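Local coordinates for FdhC (Acinetobacter nosocomialis, PDB 5KTC), which is a GNAT-superfamily sugar N-acyltransferase that probably transfers a 3-hydroxybutanoyl group from coenzyme A to the amino group of a dTDP-linked dideoxy sugar, at residues F120-K134 with E153-Y167. Sequence-based numbering, arbitrary orientation.
Sequences FSTLGFEQSHFEVMK and EDDENIYYIFPKSKY. With FUH ([[(2~{R},3~{S},5~{R})-5-[5-methyl-2,4-bis(oxidanylidene)pyrimidin-1-yl]-3-oxidanyl-oxolan-2-yl]methoxy-oxidanyl-phosphoryl] [(2~{R},3~{R},4~{S},5~{R},6~{R})-6-methyl-3,5-bis(oxidanyl)-4-[[(3~{R})-3-oxidanylbutanoyl]amino]oxan-2-yl] hydrogen phosphate), chain C.
Phe130 and Tyr160 face each other as a hydrogen-bonded antiparallel pair. Tyr160 CB lies over one face of the Phe130 ring, 3.8 Å from its centroid. The ring planes lie only 17° apart, but the rings are displaced too far to stack. Phe130 CG sits between its backbone N and carbonyl carbon (chi1 55°), which turns the ring toward strand 157-163. Its CE1 also meets Phe162 CB. Where helix 164-173 begins, Lys164 CA sits over the centre of the ring of Phe120, from the end of helix 107-122, at 3.7 Å, a CH-pi contact, and Tyr167 CB packs on CD2 of that ring at 3.5 Å.

Strands 127-133 and 157-163 are neighbours in the mixed sheet of the GNAT fold. Paired backbone bonds join Ser128 to Phe162, Phe130 to Tyr160 and Val132 to Ile158. The product FUH donates from N1 to Glu131 O at 3.2 Å, and Val132 touches coenzyme A, so strand 127-133 lines both pockets.

Beyond the strand, Lys134 N donates to Glu156 O at 2.7 Å. Lys134 NZ bonds Asp154 O at 2.7 Å and forms a salt bridge to Glu153 OE1 at 3.0 Å. Asp154 OD1 accepts from Glu156 N, an Asx turn, and from Asn157 N, which extends it to an Asx motif. Tyr159 OH donates to Asp154 OD2 and accepts from Asn157 ND2. Helix 137-146 covers the face with Val132 and Ile158, and its His140 hydrogen-bonds Tyr160 OH and Met133 O.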
loop_
_atom_site.group_PDB
_atom_site.type_symbol
_atom_site.label_atom_id
_atom_site.label_comp_id
_atom_site.label_asym_id
_atom_site.label_seq_id
_atom_site.Cartn_x
_atom_site.Cartn_y
_atom_site.Cartn_z
ATOM N N PHE A 120 9.910 -6.100 -1.547
ATOM C CA PHE A 120 11.026 -6.930 -1.104
ATOM C C PHE A 120 11.314 -8.064 -2.069
ATOM O O PHE A 120 12.488 -8.340 -2.355
ATOM C CB PHE A 120 10.778 -7.493 0.296
ATOM C CG PHE A 120 10.725 -6.471 1.356
ATOM C CD1 PHE A 120 11.771 -5.596 1.563
ATOM C CD2 PHE A 120 9.644 -6.405 2.202
ATOM C CE1 PHE A 120 11.715 -4.687 2.590
ATOM C CE2 PHE A 120 9.592 -5.481 3.227
ATOM C CZ PHE A 120 10.598 -4.629 3.435
ATOM N N SER A 121 10.282 -8.741 -2.585
ATOM C CA SER A 121 10.591 -9.824 -3.501
ATOM C C SER A 121 10.503 -9.399 -5.017
ATOM O O SER A 121 11.480 -9.579 -5.725
ATOM C CB SER A 121 9.862 -11.073 -3.091
ATOM O OG SER A 121 8.659 -11.088 -3.767
ATOM N N THR A 122 9.423 -8.793 -5.492
ATOM C CA THR A 122 9.353 -8.399 -6.924
ATOM C C THR A 122 10.434 -7.347 -7.249
ATOM O O THR A 122 11.056 -7.404 -8.293
ATOM C CB THR A 122 7.962 -7.922 -7.382
ATOM O OG1 THR A 122 6.946 -8.876 -7.057
ATOM C CG2 THR A 122 7.897 -7.666 -8.892
ATOM N N LEU A 123 10.744 -6.418 -6.344
ATOM C CA LEU A 123 11.703 -5.387 -6.661
ATOM C C LEU A 123 13.024 -5.468 -5.961
ATOM O O LEU A 123 13.851 -4.610 -6.181
ATOM C CB LEU A 123 11.029 -4.011 -6.390
ATOM C CG LEU A 123 9.828 -3.687 -7.238
ATOM C CD1 LEU A 123 9.155 -2.433 -6.720
ATOM C CD2 LEU A 123 10.166 -3.535 -8.686
ATOM N N GLY A 124 13.264 -6.432 -5.085
ATOM C CA GLY A 124 14.582 -6.551 -4.482
ATOM C C GLY A 124 15.071 -5.487 -3.522
ATOM O O GLY A 124 16.257 -5.314 -3.366
ATOM N N PHE A 125 14.175 -4.756 -2.837
ATOM C CA PHE A 125 14.650 -3.789 -1.811
ATOM C C PHE A 125 15.033 -4.506 -0.546
ATOM O O PHE A 125 14.631 -5.656 -0.343
ATOM C CB PHE A 125 13.566 -2.736 -1.505
ATOM C CG PHE A 125 13.374 -1.759 -2.615
ATOM C CD1 PHE A 125 14.161 -0.643 -2.694
ATOM C CD2 PHE A 125 12.432 -1.942 -3.549
ATOM C CE1 PHE A 125 14.020 0.261 -3.726
ATOM C CE2 PHE A 125 12.232 -1.033 -4.569
ATOM C CZ PHE A 125 13.024 0.080 -4.649
ATOM N N GLU A 126 15.731 -3.806 0.330
ATOM C CA GLU A 126 16.076 -4.308 1.648
ATOM C C GLU A 126 15.305 -3.732 2.815
ATOM O O GLU A 126 15.167 -4.393 3.834
ATOM C CB GLU A 126 17.578 -4.114 1.906
ATOM C CG GLU A 126 18.478 -5.090 1.133
ATOM C CD GLU A 126 18.200 -6.574 1.418
ATOM O OE1 GLU A 126 17.897 -7.327 0.440
ATOM O OE2 GLU A 126 18.273 -6.991 2.613
ATOM N N GLN A 127 14.848 -2.487 2.681
ATOM C CA GLN A 127 14.142 -1.775 3.759
ATOM C C GLN A 127 12.968 -0.982 3.207
ATOM O O GLN A 127 13.050 -0.501 2.092
ATOM C CB GLN A 127 15.035 -0.658 4.331
ATOM C CG GLN A 127 16.204 -1.005 5.183
ATOM C CD GLN A 127 16.421 0.112 6.251
ATOM O OE1 GLN A 127 16.308 1.376 5.997
ATOM N NE2 GLN A 127 16.685 -0.350 7.471
ATOM N N SER A 128 11.949 -0.751 4.054
ATOM C CA SER A 128 10.825 0.068 3.642
ATOM C C SER A 128 10.772 1.205 4.636
ATOM O O SER A 128 11.015 0.977 5.785
ATOM C CB SER A 128 9.532 -0.707 3.663
ATOM O OG SER A 128 8.562 0.109 3.065
ATOM N N HIS A 129 10.524 2.417 4.154
ATOM C CA HIS A 129 10.321 3.581 5.035
ATOM C C HIS A 129 8.924 4.119 4.803
ATOM O O HIS A 129 8.451 4.140 3.698
ATOM C CB HIS A 129 11.321 4.690 4.696
ATOM C CG HIS A 129 12.759 4.299 4.852
ATOM N ND1 HIS A 129 13.773 5.157 4.487
ATOM C CD2 HIS A 129 13.372 3.154 5.285
ATOM C CE1 HIS A 129 14.940 4.575 4.733
ATOM N NE2 HIS A 129 14.729 3.367 5.207
ATOM N N PHE A 130 8.260 4.594 5.870
ATOM C CA PHE A 130 7.012 5.351 5.701
ATOM C C PHE A 130 6.720 6.172 6.963
ATOM O O PHE A 130 7.361 6.009 7.998
ATOM C CB PHE A 130 5.814 4.414 5.399
ATOM C CG PHE A 130 5.635 3.341 6.414
ATOM C CD1 PHE A 130 6.312 2.144 6.288
ATOM C CD2 PHE A 130 4.819 3.539 7.560
ATOM C CE1 PHE A 130 6.150 1.136 7.248
ATOM C CE2 PHE A 130 4.664 2.541 8.520
ATOM C CZ PHE A 130 5.326 1.340 8.353
ATOM N N GLU A 131 5.714 7.040 6.865
ATOM C CA GLU A 131 5.293 7.852 7.996
ATOM C C GLU A 131 3.776 7.861 8.150
ATOM O O GLU A 131 3.060 7.583 7.193
ATOM C CB GLU A 131 5.797 9.276 7.831
ATOM C CG GLU A 131 5.328 10.054 6.643
ATOM C CD GLU A 131 6.239 10.079 5.452
ATOM O OE1 GLU A 131 5.747 10.218 4.327
ATOM O OE2 GLU A 131 7.456 9.980 5.615
ATOM N N VAL A 132 3.310 8.187 9.360
ATOM C CA VAL A 132 1.904 8.184 9.710
ATOM C C VAL A 132 1.668 9.405 10.587
ATOM O O VAL A 132 2.447 9.655 11.517
ATOM C CB VAL A 132 1.567 6.954 10.520
ATOM C CG1 VAL A 132 0.111 6.905 10.924
ATOM C CG2 VAL A 132 1.973 5.676 9.767
ATOM N N MET A 133 0.653 10.196 10.284
ATOM C CA MET A 133 0.400 11.393 11.101
ATOM C C MET A 133 0.063 11.075 12.522
ATOM O O MET A 133 -0.656 10.163 12.796
ATOM C CB MET A 133 -0.704 12.269 10.509
ATOM C CG MET A 133 -0.205 13.121 9.330
ATOM S SD MET A 133 -1.393 14.409 8.854
ATOM C CE MET A 133 -1.128 15.668 10.128
ATOM N N LYS A 134 0.585 11.873 13.447
ATOM C CA LYS A 134 0.182 11.776 14.821
ATOM C C LYS A 134 -1.329 12.061 14.839
ATOM O O LYS A 134 -1.772 12.856 14.080
ATOM C CB LYS A 134 0.997 12.787 15.616
ATOM C CG LYS A 134 2.473 12.459 15.722
ATOM C CD LYS A 134 3.205 13.541 16.542
ATOM C CE LYS A 134 4.332 13.017 17.415
ATOM N NZ LYS A 134 5.446 14.041 17.433
ATOM N N GLU A 153 10.404 10.862 14.531
ATOM C CA GLU A 153 9.264 11.833 14.518
ATOM C C GLU A 153 9.563 13.322 14.218
ATOM O O GLU A 153 10.717 13.747 14.035
ATOM C CB GLU A 153 8.532 11.750 15.815
ATOM C CG GLU A 153 9.126 12.656 16.854
ATOM C CD GLU A 153 8.747 12.157 18.160
ATOM O OE1 GLU A 153 7.616 12.368 18.617
ATOM O OE2 GLU A 153 9.592 11.443 18.660
ATOM N N ASP A 154 8.467 14.085 14.110
ATOM C CA ASP A 154 8.492 15.529 14.085
ATOM C C ASP A 154 7.147 16.079 14.602
ATOM O O ASP A 154 6.410 15.391 15.304
ATOM C CB ASP A 154 8.871 16.027 12.719
ATOM C CG ASP A 154 7.941 15.583 11.654
ATOM O OD1 ASP A 154 6.781 15.208 11.987
ATOM O OD2 ASP A 154 8.356 15.687 10.500
ATOM N N ASP A 155 6.850 17.329 14.334
ATOM C CA ASP A 155 5.560 17.908 14.868
ATOM C C ASP A 155 4.285 17.178 14.317
ATOM O O ASP A 155 3.254 17.086 14.982
ATOM C CB ASP A 155 5.535 19.389 14.454
ATOM C CG ASP A 155 6.533 20.218 15.234
ATOM O OD1 ASP A 155 6.954 19.776 16.314
ATOM O OD2 ASP A 155 6.854 21.328 14.792
ATOM N N GLU A 156 4.422 16.596 13.133
ATOM C CA GLU A 156 3.296 16.010 12.385
ATOM C C GLU A 156 3.193 14.501 12.419
ATOM O O GLU A 156 2.079 13.958 12.474
ATOM C CB GLU A 156 3.468 16.307 10.925
ATOM C CG GLU A 156 3.334 17.704 10.516
ATOM C CD GLU A 156 3.670 17.894 9.055
ATOM O OE1 GLU A 156 4.007 19.066 8.779
ATOM O OE2 GLU A 156 3.577 16.957 8.182
ATOM N N ASN A 157 4.351 13.844 12.311
ATOM C CA ASN A 157 4.473 12.402 11.976
ATOM C C ASN A 157 5.263 11.568 12.945
ATOM O O ASN A 157 6.098 12.073 13.715
ATOM C CB ASN A 157 5.251 12.271 10.653
ATOM C CG ASN A 157 4.547 12.894 9.473
ATOM O OD1 ASN A 157 3.333 12.881 9.428
ATOM N ND2 ASN A 157 5.300 13.449 8.515
ATOM N N ILE A 158 4.981 10.280 12.907
ATOM C CA ILE A 158 5.877 9.266 13.345
ATOM C C ILE A 158 6.432 8.573 12.099
ATOM O O ILE A 158 5.704 8.330 11.128
ATOM C CB ILE A 158 5.243 8.348 14.334
ATOM C CG1 ILE A 158 4.866 9.163 15.583
ATOM C CG2 ILE A 158 6.225 7.203 14.722
ATOM C CD1 ILE A 158 3.904 8.421 16.465
ATOM N N TYR A 159 7.768 8.346 12.115
ATOM C CA TYR A 159 8.514 7.780 10.985
ATOM C C TYR A 159 8.858 6.345 11.331
ATOM O O TYR A 159 9.298 6.042 12.472
ATOM C CB TYR A 159 9.793 8.570 10.747
ATOM C CG TYR A 159 9.472 9.912 10.296
ATOM C CD1 TYR A 159 9.179 10.142 8.978
ATOM C CD2 TYR A 159 9.319 10.963 11.217
ATOM C CE1 TYR A 159 8.765 11.351 8.545
ATOM C CE2 TYR A 159 8.934 12.204 10.788
ATOM C CZ TYR A 159 8.665 12.413 9.482
ATOM O OH TYR A 159 8.237 13.620 8.957
ATOM N N TYR A 160 8.630 5.448 10.370
ATOM C CA TYR A 160 8.829 4.035 10.594
ATOM C C TYR A 160 9.745 3.455 9.546
ATOM O O TYR A 160 9.820 3.964 8.438
ATOM C CB TYR A 160 7.480 3.283 10.498
ATOM C CG TYR A 160 6.497 3.623 11.577
ATOM C CD1 TYR A 160 5.578 4.657 11.424
ATOM C CD2 TYR A 160 6.469 2.887 12.747
ATOM C CE1 TYR A 160 4.709 4.978 12.464
ATOM C CE2 TYR A 160 5.561 3.164 13.743
ATOM C CZ TYR A 160 4.688 4.219 13.588
ATOM O OH TYR A 160 3.829 4.467 14.620
ATOM N N ILE A 161 10.328 2.317 9.889
ATOM C CA ILE A 161 10.903 1.429 8.899
ATOM C C ILE A 161 10.379 -0.009 9.106
ATOM O O ILE A 161 9.996 -0.431 10.197
ATOM C CB ILE A 161 12.444 1.384 8.802
ATOM C CG1 ILE A 161 13.037 0.571 9.884
ATOM C CG2 ILE A 161 13.070 2.774 8.774
ATOM C CD1 ILE A 161 12.732 1.061 11.239
ATOM N N PHE A 162 10.403 -0.765 8.020
ATOM C CA PHE A 162 9.897 -2.159 8.053
ATOM C C PHE A 162 10.979 -3.006 7.353
ATOM O O PHE A 162 11.334 -2.744 6.233
ATOM C CB PHE A 162 8.499 -2.242 7.421
ATOM C CG PHE A 162 7.840 -3.573 7.623
ATOM C CD1 PHE A 162 8.153 -4.642 6.821
ATOM C CD2 PHE A 162 6.936 -3.759 8.659
ATOM C CE1 PHE A 162 7.635 -5.896 7.058
ATOM C CE2 PHE A 162 6.416 -5.018 8.889
ATOM C CZ PHE A 162 6.753 -6.074 8.076
ATOM N N PRO A 163 11.633 -3.896 8.081
ATOM C CA PRO A 163 12.770 -4.597 7.480
ATOM C C PRO A 163 12.315 -5.822 6.681
ATOM O O PRO A 163 11.301 -6.437 7.041
ATOM C CB PRO A 163 13.574 -5.063 8.711
ATOM C CG PRO A 163 12.555 -5.276 9.714
ATOM C CD PRO A 163 11.504 -4.189 9.496
ATOM N N LYS A 164 13.080 -6.158 5.639
ATOM C CA LYS A 164 12.835 -7.345 4.792
ATOM C C LYS A 164 12.728 -8.609 5.661
ATOM O O LYS A 164 11.945 -9.454 5.392
ATOM C CB LYS A 164 13.945 -7.492 3.742
ATOM C CG LYS A 164 13.775 -8.665 2.819
ATOM C CD LYS A 164 14.743 -8.710 1.650
ATOM C CE LYS A 164 14.249 -9.741 0.643
ATOM N NZ LYS A 164 15.315 -9.994 -0.373
ATOM N N SER A 165 13.558 -8.696 6.678
ATOM C CA SER A 165 13.540 -9.797 7.649
ATOM C C SER A 165 12.184 -10.016 8.329
ATOM O O SER A 165 11.758 -11.153 8.552
ATOM C CB SER A 165 14.636 -9.608 8.698
ATOM O OG SER A 165 14.318 -8.563 9.577
ATOM N N LYS A 166 11.476 -8.935 8.629
ATOM C CA LYS A 166 10.191 -9.071 9.237
ATOM C C LYS A 166 9.159 -9.537 8.235
ATOM O O LYS A 166 8.193 -10.280 8.603
ATOM C CB LYS A 166 9.741 -7.771 9.867
ATOM C CG LYS A 166 8.381 -7.832 10.547
ATOM C CD LYS A 166 8.300 -8.812 11.722
ATOM C CE LYS A 166 9.169 -8.363 12.891
ATOM N NZ LYS A 166 9.176 -9.403 13.965
ATOM N N TYR A 167 9.275 -9.044 7.003
ATOM C CA TYR A 167 8.369 -9.489 5.934
ATOM C C TYR A 167 8.479 -11.002 5.725
ATOM O O TYR A 167 7.451 -11.677 5.530
ATOM C CB TYR A 167 8.649 -8.753 4.610
ATOM C CG TYR A 167 8.401 -9.549 3.339
ATOM C CD1 TYR A 167 7.135 -9.687 2.795
ATOM C CD2 TYR A 167 9.464 -10.103 2.679
ATOM C CE1 TYR A 167 6.943 -10.406 1.605
ATOM C CE2 TYR A 167 9.306 -10.814 1.542
ATOM C CZ TYR A 167 8.048 -10.984 0.998
ATOM O OH TYR A 167 8.007 -11.752 -0.153
HETATM O O1 FUH C . 0.061 6.356 3.457
HETATM C C1 FUH C . 1.030 6.597 4.169
HETATM C C2 FUH C . 1.831 5.531 4.840
HETATM C C3 FUH C . 1.047 4.260 5.038
HETATM O O2 FUH C . 0.365 4.253 6.318
HETATM C C4 FUH C . 1.965 3.063 5.050
HETATM N N1 FUH C . 1.487 7.895 4.379
HETATM C C5 FUH C . 1.011 8.990 3.525
HETATM C C6 FUH C . 0.639 10.230 4.359
HETATM O O3 FUH C . 1.738 10.571 5.090
HETATM C C7 FUH C . 0.332 11.453 3.527
HETATM C C8 FUH C . 0.242 12.773 4.330
HETATM O O4 FUH C . 1.352 11.654 2.532
HETATM C C9 FUH C . 2.095 9.356 2.527
HETATM O O5 FUH C . 2.336 8.300 1.584
HETATM C C10 FUH C . 1.660 10.510 1.717
HETATM O O6 FUH C . 0.508 10.107 0.992
HETATM P P1 FUH C . -0.070 10.955 -0.195
HETATM O O7 FUH C . -0.928 12.074 0.268
HETATM O O8 FUH C . -0.876 9.937 -1.002
HETATM O O9 FUH C . 1.070 11.347 -1.233
HETATM P P2 FUH C . 2.124 12.551 -1.260
HETATM O O10 FUH C . 3.466 11.944 -1.487
HETATM O O11 FUH C . 1.984 13.287 0.065
HETATM O O12 FUH C . 1.578 13.322 -2.514
HETATM C C11 FUH C . 2.449 14.181 -3.258
HETATM C C12 FUH C . 1.610 15.261 -3.891
HETATM C C13 FUH C . 0.592 15.906 -2.927
HETATM O O13 FUH C . 0.399 17.304 -3.206
HETATM C C14 FUH C . -0.734 15.231 -3.252
HETATM C C15 FUH C . -0.563 14.946 -4.724
HETATM O O14 FUH C . 0.847 14.713 -4.971
HETATM N N2 FUH C . -1.194 13.710 -5.236
HETATM C C16 FUH C . -0.773 12.482 -4.823
HETATM C C17 FUH C . -1.337 11.328 -5.369
HETATM C C18 FUH C . -0.892 9.942 -4.954
HETATM C C19 FUH C . -2.378 11.503 -6.332
HETATM O O15 FUH C . -2.895 10.457 -6.903
HETATM N N3 FUH C . -2.773 12.723 -6.721
HETATM C C20 FUH C . -2.155 13.792 -6.207
HETATM O O16 FUH C . -2.567 14.993 -6.575
#